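Local coordinates for Serine/threonine-protein kinase-like protein ACR4 (PDB 7A0J) that acts as a plant receptor kinase that pairs with the CLE40 peptide to control formative cell division in root meristems, this piece being its extracellular propeller domain, at residues A[82-87]-A[124-129]; A[55-60]-A[75-80]. One frame throughout, in Å; residues are numbered along the deposited sequence. Where two conformers were deposited one is given.

Contact 1 of 2, residues A[82-87]-A[124-129]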
# COMPACT_ATOMS: atom_id res chain seq x y z
N PRO A 82 4.92 15.94 -5.37
CA PRO A 82 3.61 16.61 -5.45
C PRO A 82 3.60 17.99 -4.78
O PRO A 82 4.16 18.10 -3.70
CB PRO A 82 2.68 15.64 -4.71
CG PRO A 82 3.58 14.95 -3.72
CD PRO A 82 4.90 14.80 -4.45
N GLN A 83 2.98 18.97 -5.43
CA GLN A 83 2.74 20.34 -4.89
C GLN A 83 1.31 20.41 -4.36
O GLN A 83 0.43 19.73 -4.89
CB GLN A 83 2.97 21.39 -5.98
CG GLN A 83 4.44 21.56 -6.37
CD GLN A 83 5.29 22.11 -5.25
OE1 GLN A 83 4.84 22.91 -4.44
NE2 GLN A 83 6.53 21.67 -5.20
N PRO A 84 1.01 21.21 -3.31
CA PRO A 84 2.01 22.01 -2.60
C PRO A 84 2.99 21.17 -1.76
O PRO A 84 2.56 20.25 -1.10
CB PRO A 84 1.19 22.91 -1.66
CG PRO A 84 -0.25 22.77 -2.13
CD PRO A 84 -0.33 21.38 -2.74
N MET A 85 4.28 21.51 -1.82
CA MET A 85 5.37 20.87 -1.04
C MET A 85 6.22 21.96 -0.39
O MET A 85 6.60 22.91 -1.10
CB MET A 85 6.25 20.00 -1.95
CG MET A 85 7.40 19.31 -1.23
SD MET A 85 6.84 18.12 0.02
CE MET A 85 6.14 16.84 -1.01
N THR A 86 6.48 21.83 0.91
CA THR A 86 7.45 22.68 1.66
C THR A 86 8.86 22.23 1.27
O THR A 86 9.12 21.01 1.33
CB THR A 86 7.19 22.60 3.17
OG1 THR A 86 5.88 23.13 3.41
CG2 THR A 86 8.20 23.37 3.99
N LYS A 87 9.72 23.17 0.87
CA LYS A 87 11.14 22.91 0.49
C LYS A 87 11.86 22.26 1.68
O LYS A 87 11.78 22.81 2.79
CB LYS A 87 11.83 24.21 0.07
CG LYS A 87 13.24 24.04 -0.48
CD LYS A 87 13.82 25.32 -1.05
CE LYS A 87 15.31 25.22 -1.30
NZ LYS A 87 15.79 26.29 -2.21
N ASP A 124 0.24 14.82 5.30
CA ASP A 124 -0.08 15.61 4.08
C ASP A 124 -0.63 14.67 3.01
O ASP A 124 0.01 13.63 2.75
CB ASP A 124 1.16 16.34 3.55
CG ASP A 124 1.79 17.28 4.56
OD1 ASP A 124 1.04 18.05 5.18
OD2 ASP A 124 3.03 17.23 4.71
N CYS A 125 -1.78 15.01 2.43
CA CYS A 125 -2.44 14.24 1.34
C CYS A 125 -2.63 15.14 0.11
O CYS A 125 -2.86 16.35 0.30
CB CYS A 125 -3.75 13.63 1.81
SG CYS A 125 -3.55 12.55 3.25
N TRP A 126 -2.50 14.57 -1.09
CA TRP A 126 -2.68 15.24 -2.40
C TRP A 126 -3.67 14.43 -3.26
O TRP A 126 -3.58 13.19 -3.23
CB TRP A 126 -1.34 15.38 -3.13
CG TRP A 126 -0.28 16.09 -2.36
CD1 TRP A 126 0.02 17.42 -2.40
CD2 TRP A 126 0.66 15.51 -1.44
NE1 TRP A 126 1.06 17.71 -1.57
CE2 TRP A 126 1.48 16.56 -0.96
CE3 TRP A 126 0.89 14.21 -0.96
CZ2 TRP A 126 2.51 16.34 -0.04
CZ3 TRP A 126 1.91 14.00 -0.05
CH2 TRP A 126 2.70 15.06 0.40
N GLY A 127 -4.55 15.11 -3.99
CA GLY A 127 -5.38 14.51 -5.05
C GLY A 127 -6.81 15.01 -5.05
O GLY A 127 -7.05 16.10 -4.49
N TYR A 128 -7.71 14.25 -5.67
CA TYR A 128 -9.15 14.56 -5.84
C TYR A 128 -9.83 14.64 -4.47
O TYR A 128 -9.95 13.59 -3.80
CB TYR A 128 -9.83 13.51 -6.72
N ASN A 129 -10.23 15.85 -4.07
CA ASN A 129 -11.04 16.14 -2.85
C ASN A 129 -10.30 15.66 -1.60
O ASN A 129 -10.98 15.21 -0.65
CB ASN A 129 -12.43 15.52 -2.95
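Trp126 carries this contact and meets four consecutive residues, Pro82 to Met85. Its strand, 120-127, reaches the site with Asp124. The Asp124 carboxylate is held elsewhere, by Asn133 ND2 and Tyr91 OH, but its backbone carbon C lies over one face of the Trp126 indole, near the rim. Cys125 is tied to Cys102 by a disulfide within the same sheet. At Trp126, CG sits anti to the carbonyl carbon (chi1 -56°), and the indole swings across to the 82-87 loop. Over the opposite face from Asp124, Pro82 CG sits 3.7 Å from the centroid of the Trp126 six-membered ring, 11° off its normal, in a CH-pi contact. The indole edge is used differently. Trp126 NE1 donates to Pro84 O at 3.0 Å, with a nearly straight N-H...O angle of 170°. The acceptor lies in the indole plane, although the donor stands above the Pro84 carbonyl plane. Nearby, Pro84 CD is 4.0 Å from Trp126 CD1. Gln83 O comes in obliquely, 3.4 Å from Trp126 CD1, as does Met85 CE, 3.8 Å from Trp126 CZ2. A phenylalanine in place of Trp126 would probably leave Pro84 O without its indole N-H and Pro82 with less aromatic surface beneath it. Apolar contact on the face and one directional bond at the edge probably set the tilt and rotation of the indole, joining the inter-blade loop to repeat 3 of the propeller.

Contact 2 of 2, residues A[55-60]-A[75-80]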
# COMPACT_ATOMS: atom_id res chain seq x y z
N ASP A 55 -4.50 4.58 -9.35
CA ASP A 55 -5.10 4.56 -10.71
C ASP A 55 -4.27 5.48 -11.62
O ASP A 55 -4.40 6.71 -11.49
CB ASP A 55 -6.57 4.97 -10.68
CG ASP A 55 -7.31 4.69 -11.98
OD1 ASP A 55 -6.67 4.80 -13.04
OD2 ASP A 55 -8.50 4.35 -11.91
N GLY A 56 -3.45 4.88 -12.49
CA GLY A 56 -2.70 5.58 -13.55
C GLY A 56 -1.33 6.06 -13.10
O GLY A 56 -0.63 6.69 -13.92
N PHE A 57 -0.92 5.78 -11.85
CA PHE A 57 0.36 6.29 -11.29
C PHE A 57 0.96 5.30 -10.29
O PHE A 57 0.21 4.60 -9.58
CB PHE A 57 0.14 7.66 -10.65
CG PHE A 57 -0.74 7.65 -9.43
CD1 PHE A 57 -2.11 7.85 -9.55
CD2 PHE A 57 -0.21 7.46 -8.17
CE1 PHE A 57 -2.92 7.84 -8.43
CE2 PHE A 57 -1.02 7.45 -7.05
CZ PHE A 57 -2.38 7.64 -7.18
N MET A 58 2.29 5.26 -10.25
CA MET A 58 3.12 4.61 -9.21
C MET A 58 3.84 5.72 -8.44
O MET A 58 4.27 6.69 -9.09
CB MET A 58 4.14 3.67 -9.86
CG MET A 58 5.07 2.97 -8.87
SD MET A 58 4.21 2.02 -7.60
CE MET A 58 3.37 0.78 -8.59
N CYS A 59 3.92 5.60 -7.11
CA CYS A 59 4.69 6.55 -6.25
C CYS A 59 5.68 5.77 -5.38
O CYS A 59 5.45 4.57 -5.15
CB CYS A 59 3.81 7.42 -5.37
SG CYS A 59 2.49 8.29 -6.26
N GLY A 60 6.73 6.46 -4.95
CA GLY A 60 7.76 5.92 -4.05
C GLY A 60 8.25 6.99 -3.09
O GLY A 60 8.13 8.19 -3.42
N ALA A 75 -5.22 12.15 -14.25
CA ALA A 75 -6.03 13.38 -14.42
C ALA A 75 -6.39 13.97 -13.05
O ALA A 75 -6.95 15.09 -13.03
CB ALA A 75 -7.27 13.08 -15.23
N PHE A 76 -6.08 13.26 -11.96
CA PHE A 76 -6.53 13.58 -10.58
C PHE A 76 -5.35 14.03 -9.70
O PHE A 76 -5.60 14.84 -8.78
CB PHE A 76 -7.28 12.39 -9.98
CG PHE A 76 -8.55 12.05 -10.71
CD1 PHE A 76 -9.65 12.89 -10.65
CD2 PHE A 76 -8.66 10.89 -11.47
CE1 PHE A 76 -10.82 12.59 -11.32
CE2 PHE A 76 -9.83 10.58 -12.14
CZ PHE A 76 -10.91 11.43 -12.06
N ILE A 77 -4.13 13.54 -9.95
CA ILE A 77 -2.90 13.97 -9.21
C ILE A 77 -1.80 14.33 -10.21
O ILE A 77 -1.82 13.82 -11.34
CB ILE A 77 -2.41 12.91 -8.21
CG1 ILE A 77 -2.08 11.57 -8.88
CG2 ILE A 77 -3.40 12.73 -7.06
CD1 ILE A 77 -0.94 10.84 -8.22
N GLN A 78 -0.86 15.17 -9.76
CA GLN A 78 0.36 15.57 -10.52
C GLN A 78 1.47 14.55 -10.25
O GLN A 78 1.48 13.98 -9.14
CB GLN A 78 0.79 17.00 -10.14
CG GLN A 78 1.18 17.19 -8.68
CD GLN A 78 0.02 17.52 -7.77
OE1 GLN A 78 -1.11 17.72 -8.20
NE2 GLN A 78 0.31 17.59 -6.48
N MET A 79 2.35 14.34 -11.24
CA MET A 79 3.50 13.40 -11.14
C MET A 79 4.72 14.14 -10.57
O MET A 79 4.62 15.36 -10.34
CB MET A 79 3.84 12.81 -12.52
CG MET A 79 2.70 12.00 -13.12
SD MET A 79 2.26 10.53 -12.14
CE MET A 79 0.92 11.17 -11.14
N GLY A 80 5.81 13.41 -10.32
CA GLY A 80 7.01 13.92 -9.63
C GLY A 80 6.73 14.17 -8.16
O GLY A 80 5.83 13.50 -7.61
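Ser74 OG is gripped by two backbone N-H groups beside this contact: it bonds Phe76 N, and more weakly the N of Ile77, the residue that packs on Phe57. These bonds lie in the turn just after strand 68-72, from which Ile77 reaches back to strand 57-62 of the same blade. No hydrogen bond joins the two segments; the contact is apolar. The Ile77 methyl CD1 sits over the centre of the Phe57 ring, 3.2 Å from the centroid and 6° off the normal. This is a close CH-pi contact, and CD1 is nearly equidistant from all six ring carbons. Ile77 CG1 follows less closely, 3.8 Å from Phe57 CD1. Phe57 CG and Ile77 CG1 each lie between the backbone N and the carbonyl carbon (chi1 66° and 59°), which turns the ring and the CD1-bearing branch toward each other. The side chains cross at about a right angle. The Met79 chain bends at chi2 and chi3 and brings Met79 CE to 3.6 Å from Phe57 CB. Met79 CE also lies 3.5 Å from Ile77 CD1, so the two methyls touch. Behind the ring, Phe57 O is hydrogen-bonded by Ser10 OG, a link to strand 7-10. With a methyl centred on the ring, the contact depends on shape and dispersion, and it holds the start of the long inter-blade loop against its own blade by buried apolar surface.

How the contacts relate
The two contacts follow one another along the chain and share the loop between strands 68-72 and 91-96. Contact 2 holds the start of that loop to the blade it leaves, within repeat 2. Contact 1 holds its later part to strand 120-127 of repeat 3. Their centres are 12 Å apart, on the same side of the chain's centre. They also touch directly: Ile77 CG2 lies 3.3 Å from Gly127 CA, and Phe76 CD1 is 4.0 Å from Tyr128 CB. Ile77 therefore faces two ways, with its CD1 branch on contact 2 and its CG2 branch on contact 1. Together they join repeats 2 and 3, neighbouring blades of the propeller.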